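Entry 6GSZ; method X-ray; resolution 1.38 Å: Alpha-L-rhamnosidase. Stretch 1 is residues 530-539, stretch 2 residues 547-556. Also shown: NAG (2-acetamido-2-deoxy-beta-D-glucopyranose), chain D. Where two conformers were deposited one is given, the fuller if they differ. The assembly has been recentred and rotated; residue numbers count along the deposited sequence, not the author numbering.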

ATOM      1  N   ALA A 530       5.620  -9.779  11.254  1.00  9.81           N
ATOM      2  CA  ALA A 530       4.715  -8.795  10.681  1.00  8.76           C
ATOM      3  C   ALA A 530       3.304  -8.848  11.269  1.00  9.10           C
ATOM      4  O   ALA A 530       2.609  -7.799  11.297  1.00 10.17           O
ATOM      5  CB  ALA A 530       4.638  -8.944   9.187  1.00 10.60           C
ATOM      6  N   ILE A 531       2.875 -10.052  11.684  1.00  9.48           N
ATOM      7  CA  ILE A 531       1.508 -10.218  12.199  1.00  9.65           C
ATOM      8  C   ILE A 531       1.311  -9.498  13.555  1.00  9.93           C
ATOM      9  O   ILE A 531       0.160  -9.324  13.986  1.00 10.07           O
ATOM     10  CB  ILE A 531       1.137 -11.718  12.258  1.00 11.09           C
ATOM     11  CG1 ILE A 531      -0.365 -11.981  12.331  1.00 14.24           C
ATOM     12  CG2 ILE A 531       1.907 -12.441  13.358  1.00 12.42           C
ATOM     13  CD1 ILE A 531      -1.094 -11.558  11.125  1.00 14.49           C
ATOM     14  N   VAL A 532       2.428  -9.124  14.194  1.00  9.42           N
ATOM     15  CA  VAL A 532       2.428  -8.280  15.414  1.00  9.33           C
ATOM     16  C   VAL A 532       2.735  -6.833  15.027  1.00 10.21           C
ATOM     17  O   VAL A 532       2.069  -5.903  15.465  1.00 10.87           O
ATOM     18  CB  VAL A 532       3.448  -8.788  16.459  1.00 10.04           C
ATOM     19  CG1 VAL A 532       3.370  -7.956  17.748  1.00 10.49           C
ATOM     20  CG2 VAL A 532       3.241 -10.254  16.801  1.00 11.95           C
ATOM     21  N   GLY A 533       3.836  -6.665  14.312  1.00  9.94           N
ATOM     22  CA  GLY A 533       4.410  -5.333  14.058  1.00 10.79           C
ATOM     23  C   GLY A 533       3.528  -4.435  13.201  1.00 10.80           C
ATOM     24  O   GLY A 533       3.458  -3.211  13.371  1.00 12.22           O
ATOM     25  N   VAL A 534       2.932  -5.011  12.138  1.00  9.85           N
ATOM     26  CA  VAL A 534       2.115  -4.183  11.244  1.00  9.60           C
ATOM     27  C   VAL A 534       0.872  -3.707  12.014  1.00  9.97           C
ATOM     28  O   VAL A 534       0.581  -2.513  11.993  1.00 10.35           O
ATOM     29  CB  VAL A 534       1.830  -4.825   9.879  1.00  9.83           C
ATOM     30  CG1 VAL A 534       0.980  -3.921   9.011  1.00 11.65           C
ATOM     31  CG2 VAL A 534       3.154  -5.081   9.177  1.00  9.45           C
ATOM     32  N   PRO A 535       0.119  -4.570  12.729  1.00  9.51           N
ATOM     33  CA  PRO A 535      -0.943  -4.101  13.637  1.00  9.64           C
ATOM     34  C   PRO A 535      -0.487  -3.053  14.666  1.00 10.60           C
ATOM     35  O   PRO A 535      -1.206  -2.047  14.867  1.00 10.82           O
ATOM     36  CB  PRO A 535      -1.453  -5.386  14.295  1.00 10.05           C
ATOM     37  CG  PRO A 535      -1.230  -6.421  13.210  1.00  9.36           C
ATOM     38  CD  PRO A 535       0.127  -6.045  12.653  1.00  9.46           C
ATOM     39  N   TRP A 536       0.672  -3.284  15.290  1.00  9.42           N
ATOM     40  CA  TRP A 536       1.112  -2.325  16.314  1.00 10.14           C
ATOM     41  C   TRP A 536       1.282  -0.935  15.675  1.00 10.52           C
ATOM     42  O   TRP A 536       0.825   0.083  16.206  1.00 11.48           O
ATOM     43  CB  TRP A 536       2.428  -2.798  16.930  1.00 12.40           C
ATOM     44  CG  TRP A 536       3.026  -1.867  17.953  1.00 13.83           C
ATOM     45  CD1 TRP A 536       2.766  -1.820  19.278  1.00 17.02           C
ATOM     46  CD2 TRP A 536       4.007  -0.865  17.694  1.00 14.21           C
ATOM     47  NE1 TRP A 536       3.530  -0.861  19.877  1.00 18.24           N
ATOM     48  CE2 TRP A 536       4.270  -0.217  18.923  1.00 16.17           C
ATOM     49  CE3 TRP A 536       4.606  -0.397  16.530  1.00 17.31           C
ATOM     50  CZ2 TRP A 536       5.159   0.854  19.000  1.00 21.65           C
ATOM     51  CZ3 TRP A 536       5.479   0.664  16.598  1.00 19.79           C
ATOM     52  CH2 TRP A 536       5.753   1.273  17.823  1.00 21.68           C
ATOM     53  N   GLN A 537       1.971  -0.883  14.534  1.00 10.16           N
ATOM     54  CA  GLN A 537       2.198   0.368  13.820  1.00  9.91           C
ATOM     55  C   GLN A 537       0.880   0.986  13.319  1.00 10.24           C
ATOM     56  O   GLN A 537       0.743   2.227  13.209  1.00 11.53           O
ATOM     57  CB  GLN A 537       3.254   0.245  12.739  1.00 11.22           C
ATOM     58  CG  GLN A 537       3.554   1.544  12.011  1.00 10.36           C
ATOM     59  CD  GLN A 537       4.127   2.611  12.926  1.00 10.81           C
ATOM     60  OE1 GLN A 537       5.197   2.419  13.473  1.00 12.50           O
ATOM     61  NE2 GLN A 537       3.438   3.749  13.004  1.00 12.71           N
ATOM     62  N   LEU A 538      -0.032   0.125  12.838  1.00 10.35           N
ATOM     63  CA  LEU A 538      -1.273   0.624  12.330  1.00 10.56           C
ATOM     64  C   LEU A 538      -2.012   1.390  13.439  1.00  9.96           C
ATOM     65  O   LEU A 538      -2.667   2.396  13.162  1.00 10.40           O
ATOM     66  CB  LEU A 538      -2.086  -0.545  11.758  1.00 11.99           C
ATOM     67  CG  LEU A 538      -3.141  -0.191  10.745  1.00 15.26           C
ATOM     68  CD1 LEU A 538      -2.545   0.456   9.491  1.00 13.98           C
ATOM     69  CD2 LEU A 538      -3.918  -1.444  10.401  1.00 15.33           C
ATOM     70  N   TYR A 539      -1.981   0.824  14.658  1.00 10.58           N
ATOM     71  CA  TYR A 539      -2.626   1.484  15.796  1.00 10.23           C
ATOM     72  C   TYR A 539      -1.901   2.800  16.193  1.00 10.25           C
ATOM     73  O   TYR A 539      -2.575   3.818  16.365  1.00 11.82           O
ATOM     74  CB  TYR A 539      -2.686   0.509  16.962  1.00 10.38           C
ATOM     75  CG  TYR A 539      -3.380   1.082  18.166  1.00 11.06           C
ATOM     76  CD1 TYR A 539      -4.717   1.399  18.094  1.00 11.63           C
ATOM     77  CD2 TYR A 539      -2.736   1.330  19.360  1.00 13.29           C
ATOM     78  CE1 TYR A 539      -5.420   1.946  19.158  1.00 13.93           C
ATOM     79  CE2 TYR A 539      -3.430   1.813  20.460  1.00 14.69           C
ATOM     80  CZ  TYR A 539      -4.777   2.139  20.362  1.00 14.61           C
ATOM     81  OH  TYR A 539      -5.469   2.677  21.407  1.00 20.57           O
ATOM     82  N   MET A 547      -9.958  -2.167  15.057  1.00 10.73           N
ATOM     83  CA  MET A 547      -9.049  -2.857  14.197  0.60 11.65           C
ATOM     84  C   MET A 547      -7.922  -3.540  15.003  1.00 10.62           C
ATOM     85  O   MET A 547      -7.486  -4.652  14.689  1.00 11.74           O
ATOM     86  CB  MET A 547      -8.541  -1.888  13.132  0.60 13.62           C
ATOM     87  CG  MET A 547      -7.660  -2.514  12.145  0.60 14.02           C
ATOM     88  SD  MET A 547      -7.497  -1.533  10.622  0.60 12.70           S
ATOM     89  CE  MET A 547      -6.829   0.004  11.247  0.60 12.30           C
ATOM     90  N   LEU A 548      -7.471  -2.880  16.078  1.00 11.09           N
ATOM     91  CA  LEU A 548      -6.439  -3.522  16.926  1.00 10.88           C
ATOM     92  C   LEU A 548      -6.982  -4.817  17.540  1.00 10.50           C
ATOM     93  O   LEU A 548      -6.320  -5.858  17.539  1.00 11.87           O
ATOM     94  CB  LEU A 548      -5.972  -2.550  18.005  1.00 11.55           C
ATOM     95  CG  LEU A 548      -4.815  -3.053  18.862  1.00 11.75           C
ATOM     96  CD1 LEU A 548      -3.577  -3.285  18.044  1.00 13.19           C
ATOM     97  CD2 LEU A 548      -4.512  -2.059  19.986  1.00 12.52           C
ATOM     98  N   GLU A 549      -8.235  -4.775  18.017  1.00 11.50           N
ATOM     99  CA  GLU A 549      -8.862  -5.981  18.557  1.00 10.57           C
ATOM    100  C   GLU A 549      -8.999  -7.074  17.476  1.00 11.35           C
ATOM    101  O   GLU A 549      -8.708  -8.233  17.786  1.00 12.62           O
ATOM    102  CB  GLU A 549     -10.234  -5.672  19.146  1.00 11.90           C
ATOM    103  CG  GLU A 549     -10.903  -6.849  19.808  1.00 15.01           C
ATOM    104  CD  GLU A 549     -10.286  -7.278  21.120  1.00 19.06           C
ATOM    105  OE1 GLU A 549      -9.993  -6.385  21.944  1.00 23.79           O
ATOM    106  OE2 GLU A 549     -10.126  -8.513  21.319  1.00 27.01           O
ATOM    107  N   GLU A 550      -9.400  -6.725  16.240  1.00 11.11           N
ATOM    108  CA  GLU A 550      -9.534  -7.799  15.220  1.00 11.44           C
ATOM    109  C   GLU A 550      -8.176  -8.403  14.868  1.00 11.38           C
ATOM    110  O   GLU A 550      -8.121  -9.587  14.469  1.00 12.53           O
ATOM    111  CB  GLU A 550     -10.341  -7.281  14.039  1.00 14.69           C
ATOM    112  CG  GLU A 550      -9.601  -6.553  12.973  1.00 16.75           C
ATOM    113  CD  GLU A 550     -10.479  -5.748  12.021  1.00 18.71           C
ATOM    114  OE1 GLU A 550     -11.606  -5.345  12.459  1.00 19.42           O
ATOM    115  OE2 GLU A 550     -10.014  -5.478  10.884  1.00 14.46           O
ATOM    116  N   GLN A 551      -7.105  -7.621  15.005  1.00  9.39           N
ATOM    117  CA  GLN A 551      -5.744  -8.052  14.671  1.00 10.26           C
ATOM    118  C   GLN A 551      -5.038  -8.751  15.851  1.00 10.44           C
ATOM    119  O   GLN A 551      -3.933  -9.290  15.694  1.00 11.69           O
ATOM    120  CB  GLN A 551      -4.957  -6.873  14.110  1.00 10.24           C
ATOM    121  CG  GLN A 551      -5.504  -6.449  12.756  1.00  9.78           C
ATOM    122  CD  GLN A 551      -5.115  -5.064  12.302  1.00 11.27           C
ATOM    123  OE1 GLN A 551      -4.235  -4.423  12.884  1.00 12.12           O
ATOM    124  NE2 GLN A 551      -5.747  -4.587  11.235  1.00 11.23           N
ATOM    125  N   TYR A 552      -5.658  -8.711  17.032  1.00 11.32           N
ATOM    126  CA  TYR A 552      -5.041  -9.243  18.210  1.00 10.80           C
ATOM    127  C   TYR A 552      -4.796 -10.742  18.152  1.00  9.70           C
ATOM    128  O   TYR A 552      -3.686 -11.201  18.516  1.00 12.13           O
ATOM    129  CB  TYR A 552      -5.855  -8.910  19.462  1.00 11.67           C
ATOM    130  CG  TYR A 552      -5.178  -9.314  20.742  1.00 11.95           C
ATOM    131  CD1 TYR A 552      -4.084  -8.612  21.213  1.00 13.03           C
ATOM    132  CD2 TYR A 552      -5.594 -10.414  21.467  1.00 13.23           C
ATOM    133  CE1 TYR A 552      -3.483  -8.927  22.418  1.00 13.22           C
ATOM    134  CE2 TYR A 552      -4.983 -10.764  22.670  1.00 15.06           C
ATOM    135  CZ  TYR A 552      -3.906 -10.036  23.131  1.00 13.89           C
ATOM    136  OH  TYR A 552      -3.307 -10.349  24.328  1.00 13.99           O
ATOM    137  N   GLY A 553      -5.793 -11.488  17.655  1.00 12.04           N
ATOM    138  CA  GLY A 553      -5.644 -12.946  17.684  1.00 11.84           C
ATOM    139  C   GLY A 553      -4.465 -13.431  16.850  1.00 11.15           C
ATOM    140  O   GLY A 553      -3.706 -14.317  17.262  1.00 12.29           O
ATOM    141  N   GLY A 554      -4.228 -12.777  15.716  1.00 10.33           N
ATOM    142  CA  GLY A 554      -3.067 -13.128  14.904  1.00 10.98           C
ATOM    143  C   GLY A 554      -1.757 -12.919  15.644  1.00 10.54           C
ATOM    144  O   GLY A 554      -0.834 -13.751  15.620  1.00 11.35           O
ATOM    145  N   ALA A 555      -1.643 -11.744  16.282  1.00 10.69           N
ATOM    146  CA  ALA A 555      -0.440 -11.398  17.036  1.00 10.59           C
ATOM    147  C   ALA A 555      -0.201 -12.366  18.206  1.00 10.07           C
ATOM    148  O   ALA A 555       0.899 -12.872  18.376  1.00 11.60           O
ATOM    149  CB  ALA A 555      -0.555  -9.948  17.505  1.00 11.68           C
ATOM    150  N   LYS A 556      -1.248 -12.622  18.973  1.00 10.43           N
ATOM    151  CA  LYS A 556      -1.132 -13.484  20.123  1.00 11.29           C
ATOM    152  C   LYS A 556      -0.828 -14.937  19.724  1.00 11.36           C
ATOM    153  O   LYS A 556       0.040 -15.590  20.305  1.00 12.74           O
ATOM    154  CB  LYS A 556      -2.395 -13.405  20.978  1.00 12.97           C
ATOM    155  CG  LYS A 556      -2.419 -14.373  22.154  1.00 15.07           C
ATOM    156  CD  LYS A 556      -3.480 -14.023  23.172  1.00 15.53           C
ATOM    157  CE  LYS A 556      -3.753 -15.097  24.213  1.00 18.05           C
ATOM    158  NZ  LYS A 556      -2.585 -15.624  24.956  1.00 17.07           N
TER
HETATM  159  C1  NAG D   1       1.612 -16.331  28.149  1.00 17.06           C
HETATM  160  C2  NAG D   1       0.217 -16.845  27.665  1.00 16.05           C
HETATM  161  C3  NAG D   1       0.315 -18.323  27.285  1.00 16.06           C
HETATM  162  C4  NAG D   1       1.493 -18.540  26.316  1.00 16.10           C
HETATM  163  C5  NAG D   1       2.762 -17.854  26.757  1.00 14.34           C
HETATM  164  C6  NAG D   1       3.853 -17.853  25.685  1.00 15.03           C
HETATM  165  C7  NAG D   1      -1.643 -15.626  28.605  1.00 20.34           C
HETATM  166  C8  NAG D   1      -2.667 -15.503  29.682  1.00 23.27           C
HETATM  167  N2  NAG D   1      -0.825 -16.672  28.647  1.00 18.79           N
HETATM  168  O3  NAG D   1      -0.922 -18.758  26.708  1.00 18.42           O
HETATM  169  O4  NAG D   1       1.851 -19.935  26.246  1.00 16.07           O
HETATM  170  O5  NAG D   1       2.543 -16.470  27.144  1.00 15.25           O
HETATM  171  O6  NAG D   1       3.601 -16.868  24.658  1.00 14.69           O
HETATM  172  O7  NAG D   1      -1.531 -14.729  27.741  1.00 18.75           O
HETATM  173  O   HOH W   1      -2.655  -9.675  13.328  1.00 11.66           O
HETATM  174  O   HOH W   2      -4.007  -2.361  14.702  1.00 12.58           O

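No direct hydrogen bond joins these two helices; the polar links between them run through two waters, both serving Gln551. Water 1 donates to Ile531 O (2.9 Å) and to Gln551 O (2.7 Å), two carbonyls that lie 4.4 Å apart and cannot bond to each other. Water 2 donates to Pro535 O (2.8 Å) and to Gln551 OE1 (2.8 Å). Proline has no amide hydrogen, so its nitrogen makes no bond to the preceding turn, and the first helix is kinked there. The Ile531 carbonyl accepts no backbone hydrogen bond within its stretch and is met by water 1 instead.

The axes run nearly antiparallel, at 153°, and approach to 8.1 Å. Spacing is tightest at one end, where the CA atoms of Val532 and Ala555 are 4.5 Å apart, against 6.4 Å for those of Tyr539 and Leu548. Small residues permit the close end. Ile531 CG1 packs 3.7 Å from Gly554 C, and an ideal CB on Gly554 would fall 3.0 Å from that same CG1, a tight fit. Ala555 CB sits 3.6 Å from Ile531 O and 3.9 Å from Val532 CG2, so its single methyl packs against both the carbonyl and the valine side chain.

In the middle, the CA-to-CB bond of Gln551 points toward the first helix, and with chi1 m and chi2 t its OE1 lies 3.3 Å from Pro535 CB; its NE2 lies 3.7 Å from Leu538 CD2. The wider end takes longer side chains. Leu538 CD2 meets Met547 CE at 3.4 Å, while Leu548 CD2 stands 3.8 Å from the Tyr539 ring centroid, only 10° off the ring normal, a CH-pi contact over the face. Leu548 gives up 73 Å², the largest share of the 471 Å² buried in total.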